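Local coordinates for vascular protein tyrosine phosphatase 1 (Rattus norvegicus, PDB 3I36) that probably removes phosphate from tyrosine residues of other proteins, as the catalytic domain of a receptor-type protein tyrosine phosphatase, at residues Ser23-Phe35 against Gln263-Ile275. Residues are numbered along the deposited sequence; the frame is centred on the assembly and turned at random.
Sequences SKLIRVENFEAYF and QIENENTVDVYGI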
loop_
_atom_site.group_PDB
_atom_site.type_symbol
_atom_site.label_atom_id
_atom_site.label_comp_id
_atom_site.label_asym_id
_atom_site.label_seq_id
_atom_site.Cartn_x
_atom_site.Cartn_y
_atom_site.Cartn_z
ATOM N N SER A 23 24.083 -9.953 -4.116
ATOM C CA SER A 23 23.795 -11.189 -3.409
ATOM C C SER A 23 22.777 -10.954 -2.298
ATOM O O SER A 23 22.899 -11.512 -1.208
ATOM C CB SER A 23 25.079 -11.787 -2.829
ATOM N N LYS A 24 21.778 -10.122 -2.567
ATOM C CA LYS A 24 20.667 -9.972 -1.635
ATOM C C LYS A 24 19.587 -11.012 -1.947
ATOM O O LYS A 24 18.602 -11.158 -1.218
ATOM C CB LYS A 24 20.101 -8.555 -1.698
ATOM C CG LYS A 24 21.015 -7.494 -1.098
ATOM C CD LYS A 24 21.269 -7.746 0.380
ATOM C CE LYS A 24 21.775 -6.494 1.082
ATOM N NZ LYS A 24 22.936 -5.861 0.385
ATOM N N LEU A 25 19.784 -11.737 -3.042
ATOM C CA LEU A 25 18.871 -12.803 -3.423
ATOM C C LEU A 25 19.137 -14.011 -2.555
ATOM O O LEU A 25 20.220 -14.575 -2.598
ATOM C CB LEU A 25 19.106 -13.209 -4.868
ATOM C CG LEU A 25 18.286 -12.576 -5.974
ATOM C CD1 LEU A 25 18.834 -13.072 -7.306
ATOM C CD2 LEU A 25 16.817 -12.937 -5.811
ATOM N N ILE A 26 18.144 -14.427 -1.787
ATOM C CA ILE A 26 18.293 -15.599 -0.957
ATOM C C ILE A 26 17.378 -16.696 -1.457
ATOM O O ILE A 26 16.173 -16.503 -1.599
ATOM C CB ILE A 26 17.964 -15.280 0.507
ATOM C CG1 ILE A 26 18.775 -14.069 0.978
ATOM C CG2 ILE A 26 18.209 -16.500 1.391
ATOM C CD1 ILE A 26 20.279 -14.303 0.999
ATOM N N ARG A 27 17.945 -17.854 -1.762
ATOM C CA ARG A 27 17.105 -18.966 -2.161
ATOM C C ARG A 27 16.286 -19.380 -0.948
ATOM O O ARG A 27 16.785 -19.329 0.183
ATOM C CB ARG A 27 17.977 -20.118 -2.676
ATOM C CG ARG A 27 18.717 -19.760 -3.965
ATOM C CD ARG A 27 19.665 -20.860 -4.425
ATOM N NE ARG A 27 19.003 -22.169 -4.469
ATOM C CZ ARG A 27 18.266 -22.610 -5.482
ATOM N NH1 ARG A 27 18.090 -21.857 -6.559
ATOM N NH2 ARG A 27 17.710 -23.811 -5.417
ATOM N N VAL A 28 15.037 -19.782 -1.158
ATOM C CA VAL A 28 14.219 -20.178 -0.014
ATOM C C VAL A 28 14.900 -21.288 0.791
ATOM O O VAL A 28 14.806 -21.293 2.010
ATOM C CB VAL A 28 12.770 -20.586 -0.397
ATOM C CG1 VAL A 28 12.029 -19.402 -1.054
ATOM C CG2 VAL A 28 12.769 -21.813 -1.276
ATOM N N GLU A 29 15.590 -22.204 0.104
ATOM C CA GLU A 29 16.309 -23.301 0.760
ATOM C C GLU A 29 17.376 -22.789 1.729
ATOM O O GLU A 29 17.840 -23.516 2.604
ATOM C CB GLU A 29 16.943 -24.272 -0.260
ATOM C CG GLU A 29 18.023 -23.675 -1.196
ATOM C CD GLU A 29 19.010 -24.726 -1.710
ATOM O OE1 GLU A 29 19.035 -25.833 -1.137
ATOM O OE2 GLU A 29 19.766 -24.461 -2.675
ATOM N N ASN A 30 17.769 -21.535 1.562
ATOM C CA ASN A 30 18.790 -20.951 2.420
ATOM C C ASN A 30 18.222 -19.854 3.301
ATOM O O ASN A 30 18.941 -19.265 4.111
ATOM C CB ASN A 30 19.925 -20.386 1.568
ATOM C CG ASN A 30 20.582 -21.440 0.718
ATOM O OD1 ASN A 30 20.736 -22.581 1.148
ATOM N ND2 ASN A 30 20.979 -21.067 -0.492
ATOM N N PHE A 31 16.931 -19.570 3.156
ATOM C CA PHE A 31 16.398 -18.414 3.863
ATOM C C PHE A 31 16.401 -18.546 5.379
ATOM O O PHE A 31 16.702 -17.588 6.081
ATOM C CB PHE A 31 15.010 -17.998 3.386
ATOM C CG PHE A 31 14.579 -16.684 3.956
ATOM C CD1 PHE A 31 14.995 -15.490 3.374
ATOM C CD2 PHE A 31 13.826 -16.635 5.112
ATOM C CE1 PHE A 31 14.630 -14.279 3.919
ATOM C CE2 PHE A 31 13.454 -15.430 5.656
ATOM C CZ PHE A 31 13.854 -14.246 5.053
ATOM N N GLU A 32 16.057 -19.715 5.900
ATOM C CA GLU A 32 15.989 -19.821 7.352
ATOM C C GLU A 32 17.344 -19.559 8.005
ATOM O O GLU A 32 17.421 -18.876 9.026
ATOM C CB GLU A 32 15.405 -21.155 7.818
ATOM C CG GLU A 32 15.323 -21.234 9.343
ATOM C CD GLU A 32 14.144 -22.043 9.846
ATOM O OE1 GLU A 32 13.286 -22.441 9.030
ATOM O OE2 GLU A 32 14.078 -22.274 11.071
ATOM N N ALA A 33 18.407 -20.089 7.411
ATOM C CA ALA A 33 19.745 -19.890 7.950
ATOM C C ALA A 33 20.114 -18.424 7.831
ATOM O O ALA A 33 20.740 -17.858 8.725
ATOM C CB ALA A 33 20.751 -20.740 7.207
ATOM N N TYR A 34 19.732 -17.824 6.709
ATOM C CA TYR A 34 20.002 -16.423 6.466
ATOM C C TYR A 34 19.310 -15.584 7.537
ATOM O O TYR A 34 19.901 -14.665 8.117
ATOM C CB TYR A 34 19.521 -16.038 5.063
ATOM C CG TYR A 34 19.153 -14.592 4.936
ATOM C CD1 TYR A 34 20.104 -13.637 4.592
ATOM C CD2 TYR A 34 17.851 -14.171 5.166
ATOM C CE1 TYR A 34 19.760 -12.296 4.484
ATOM C CE2 TYR A 34 17.508 -12.848 5.073
ATOM C CZ TYR A 34 18.465 -11.915 4.724
ATOM O OH TYR A 34 18.105 -10.599 4.618
ATOM N N PHE A 35 18.055 -15.929 7.810
ATOM C CA PHE A 35 17.246 -15.202 8.781
ATOM C C PHE A 35 17.863 -15.275 10.175
ATOM O O PHE A 35 17.961 -14.266 10.878
ATOM C CB PHE A 35 15.832 -15.778 8.807
ATOM C CG PHE A 35 14.911 -15.075 9.750
ATOM C CD1 PHE A 35 14.006 -14.146 9.282
ATOM C CD2 PHE A 35 14.942 -15.357 11.105
ATOM C CE1 PHE A 35 13.155 -13.497 10.154
ATOM C CE2 PHE A 35 14.092 -14.716 11.977
ATOM C CZ PHE A 35 13.203 -13.786 11.505
ATOM N N GLN A 263 7.493 -13.995 -5.510
ATOM C CA GLN A 263 8.901 -14.338 -5.673
ATOM C C GLN A 263 9.141 -15.764 -5.188
ATOM O O GLN A 263 9.759 -16.586 -5.854
ATOM C CB GLN A 263 9.715 -13.383 -4.800
ATOM C CG GLN A 263 10.880 -12.685 -5.459
ATOM C CD GLN A 263 11.385 -11.518 -4.617
ATOM O OE1 GLN A 263 11.518 -11.626 -3.395
ATOM N NE2 GLN A 263 11.668 -10.402 -5.269
ATOM N N ILE A 264 8.670 -16.029 -3.969
ATOM C CA ILE A 264 8.811 -17.345 -3.363
ATOM C C ILE A 264 8.123 -18.386 -4.236
ATOM O O ILE A 264 8.693 -19.423 -4.559
ATOM C CB ILE A 264 8.160 -17.374 -1.959
ATOM C CG1 ILE A 264 9.053 -16.669 -0.939
ATOM C CG2 ILE A 264 7.882 -18.818 -1.520
ATOM C CD1 ILE A 264 8.326 -16.366 0.369
ATOM N N GLU A 265 6.888 -18.100 -4.614
ATOM C CA GLU A 265 6.083 -19.045 -5.382
ATOM C C GLU A 265 6.682 -19.294 -6.761
ATOM O O GLU A 265 6.739 -20.423 -7.220
ATOM C CB GLU A 265 4.653 -18.512 -5.517
ATOM C CG GLU A 265 3.893 -18.636 -4.227
ATOM C CD GLU A 265 2.502 -18.036 -4.280
ATOM O OE1 GLU A 265 2.174 -17.343 -5.266
ATOM O OE2 GLU A 265 1.746 -18.270 -3.319
ATOM N N ASN A 266 7.148 -18.230 -7.404
ATOM C CA ASN A 266 7.590 -18.321 -8.780
ATOM C C ASN A 266 9.063 -18.609 -8.977
ATOM O O ASN A 266 9.455 -19.125 -10.019
ATOM C CB ASN A 266 7.221 -17.056 -9.524
ATOM C CG ASN A 266 5.724 -16.906 -9.678
ATOM O OD1 ASN A 266 5.025 -17.871 -9.992
ATOM N ND2 ASN A 266 5.220 -15.701 -9.444
ATOM N N GLU A 267 9.881 -18.266 -7.988
ATOM C CA GLU A 267 11.319 -18.344 -8.181
ATOM C C GLU A 267 12.035 -19.044 -7.050
ATOM O O GLU A 267 13.222 -19.282 -7.143
ATOM C CB GLU A 267 11.898 -16.939 -8.371
ATOM C CG GLU A 267 11.144 -16.108 -9.385
ATOM C CD GLU A 267 11.703 -14.706 -9.483
ATOM O OE1 GLU A 267 10.916 -13.738 -9.508
ATOM O OE2 GLU A 267 12.938 -14.577 -9.518
ATOM N N ASN A 268 11.316 -19.347 -5.975
ATOM C CA ASN A 268 11.922 -19.995 -4.819
ATOM C C ASN A 268 13.061 -19.191 -4.253
ATOM O O ASN A 268 14.002 -19.742 -3.710
ATOM C CB ASN A 268 12.432 -21.379 -5.186
ATOM C CG ASN A 268 11.331 -22.262 -5.663
ATOM O OD1 ASN A 268 10.358 -22.488 -4.949
ATOM N ND2 ASN A 268 11.444 -22.732 -6.886
ATOM N N THR A 269 12.956 -17.875 -4.369
ATOM C CA THR A 269 14.010 -17.013 -3.897
ATOM C C THR A 269 13.326 -15.816 -3.293
ATOM O O THR A 269 12.164 -15.547 -3.572
ATOM C CB THR A 269 14.875 -16.490 -5.043
ATOM O OG1 THR A 269 14.076 -15.616 -5.855
ATOM C CG2 THR A 269 15.395 -17.638 -5.876
ATOM N N VAL A 270 14.046 -15.091 -2.457
ATOM C CA VAL A 270 13.493 -13.856 -1.966
ATOM C C VAL A 270 14.559 -12.801 -2.025
ATOM O O VAL A 270 15.755 -13.072 -1.931
ATOM C CB VAL A 270 12.907 -13.974 -0.536
ATOM C CG1 VAL A 270 11.993 -15.194 -0.425
ATOM C CG2 VAL A 270 13.994 -14.038 0.488
ATOM N N ASP A 271 14.103 -11.581 -2.196
ATOM C CA ASP A 271 14.996 -10.457 -2.140
ATOM C C ASP A 271 14.196 -9.336 -1.511
ATOM O O ASP A 271 13.635 -8.479 -2.194
ATOM C CB ASP A 271 15.486 -10.078 -3.531
ATOM C CG ASP A 271 16.602 -9.057 -3.479
ATOM O OD1 ASP A 271 16.923 -8.580 -2.363
ATOM O OD2 ASP A 271 17.153 -8.741 -4.544
ATOM N N VAL A 272 14.143 -9.361 -0.189
ATOM C CA VAL A 272 13.369 -8.381 0.536
ATOM C C VAL A 272 14.050 -7.044 0.321
ATOM O O VAL A 272 13.405 -6.030 0.098
ATOM C CB VAL A 272 13.365 -8.710 2.025
ATOM C CG1 VAL A 272 12.622 -7.620 2.816
ATOM C CG2 VAL A 272 12.735 -10.089 2.249
ATOM N N TYR A 273 15.373 -7.062 0.407
ATOM C CA TYR A 273 16.148 -5.852 0.243
ATOM C C TYR A 273 15.828 -5.223 -1.113
ATOM O O TYR A 273 15.553 -4.036 -1.199
ATOM C CB TYR A 273 17.634 -6.158 0.350
ATOM C CG TYR A 273 18.485 -4.917 0.250
ATOM C CD1 TYR A 273 18.858 -4.220 1.389
ATOM C CD2 TYR A 273 18.903 -4.443 -0.979
ATOM C CE1 TYR A 273 19.628 -3.087 1.307
ATOM C CE2 TYR A 273 19.679 -3.307 -1.078
ATOM C CZ TYR A 273 20.035 -2.635 0.070
ATOM O OH TYR A 273 20.807 -1.505 -0.018
ATOM N N GLY A 274 15.860 -6.035 -2.162
ATOM C CA GLY A 274 15.610 -5.562 -3.515
ATOM C C GLY A 274 14.205 -5.020 -3.668
ATOM O O GLY A 274 13.974 -4.023 -4.352
ATOM N N ILE A 275 13.257 -5.671 -3.014
ATOM C CA ILE A 275 11.893 -5.192 -3.063
ATOM C C ILE A 275 11.782 -3.847 -2.369
ATOM O O ILE A 275 11.248 -2.901 -2.933
ATOM C CB ILE A 275 10.929 -6.193 -2.422
ATOM C CG1 ILE A 275 10.806 -7.410 -3.339
ATOM C CG2 ILE A 275 9.549 -5.558 -2.217
ATOM C CD1 ILE A 275 10.217 -8.630 -2.645
HETATM O O HOH W 1 17.720 -9.437 0.988
#
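Ile26 and Val270 exchange two backbone hydrogen bonds: Ile26 N gives to Val270 O at 2.8 Å, and Val270 N returns one to Ile26 O at 2.7 Å. One residue further on, Arg27 faces Thr269 as the non-hydrogen-bonded pair, and beyond it Val28 N donates to Asn268 O (2.8 Å) from above the carbonyl plane, where the chain leaves helix 249-267 with positive phi. Strands 26-27 and 269-270 thus form a tiny antiparallel sheet, separate from the large mixed sheet of the phosphatase fold; it ties the start of the modelled chain, just ahead of helix 28-53, to the link between helices 249-267 and 272-280, away from the catalytic pocket. The apolar contacts centre on Val270, whose side chain shares a face of the small sheet with Ile26, and on Val28. With CG1 turned anti to the carbonyl carbon (chi1 -48°), Val270 CG2 falls between backbone N and carbonyl carbon and meets the Phe31 ring obliquely, 3.4 Å from Phe31 CD1; helix 290-305 also packs on that ring. Val28 CG1 reaches Ile264 CG1 at 4.0 Å, while both Val28 methyls close over Asn268 O. At the other end the contact turns polar and aromatic. Lys24, bent at chi2 and chi4, lays its chain across one face of Tyr273, bringing NZ 4.2 Å from the ring centroid and only 4° off its normal: a cation-pi contact, with CE making a CH-pi contact on the same face. Asp271 is the N-cap of helix 272-280; its OD1 accepts from Gly274 N, met from above the carboxylate plane, and also lies against Lys24 CB (3.2 Å). Replaced by an alanine, this residue would lose the carboxylate, which is likely to leave Gly274 N without its capping acceptor and Lys24 CB without its neighbour. A water donates to Lys24 O and accepts weakly from Tyr273 N.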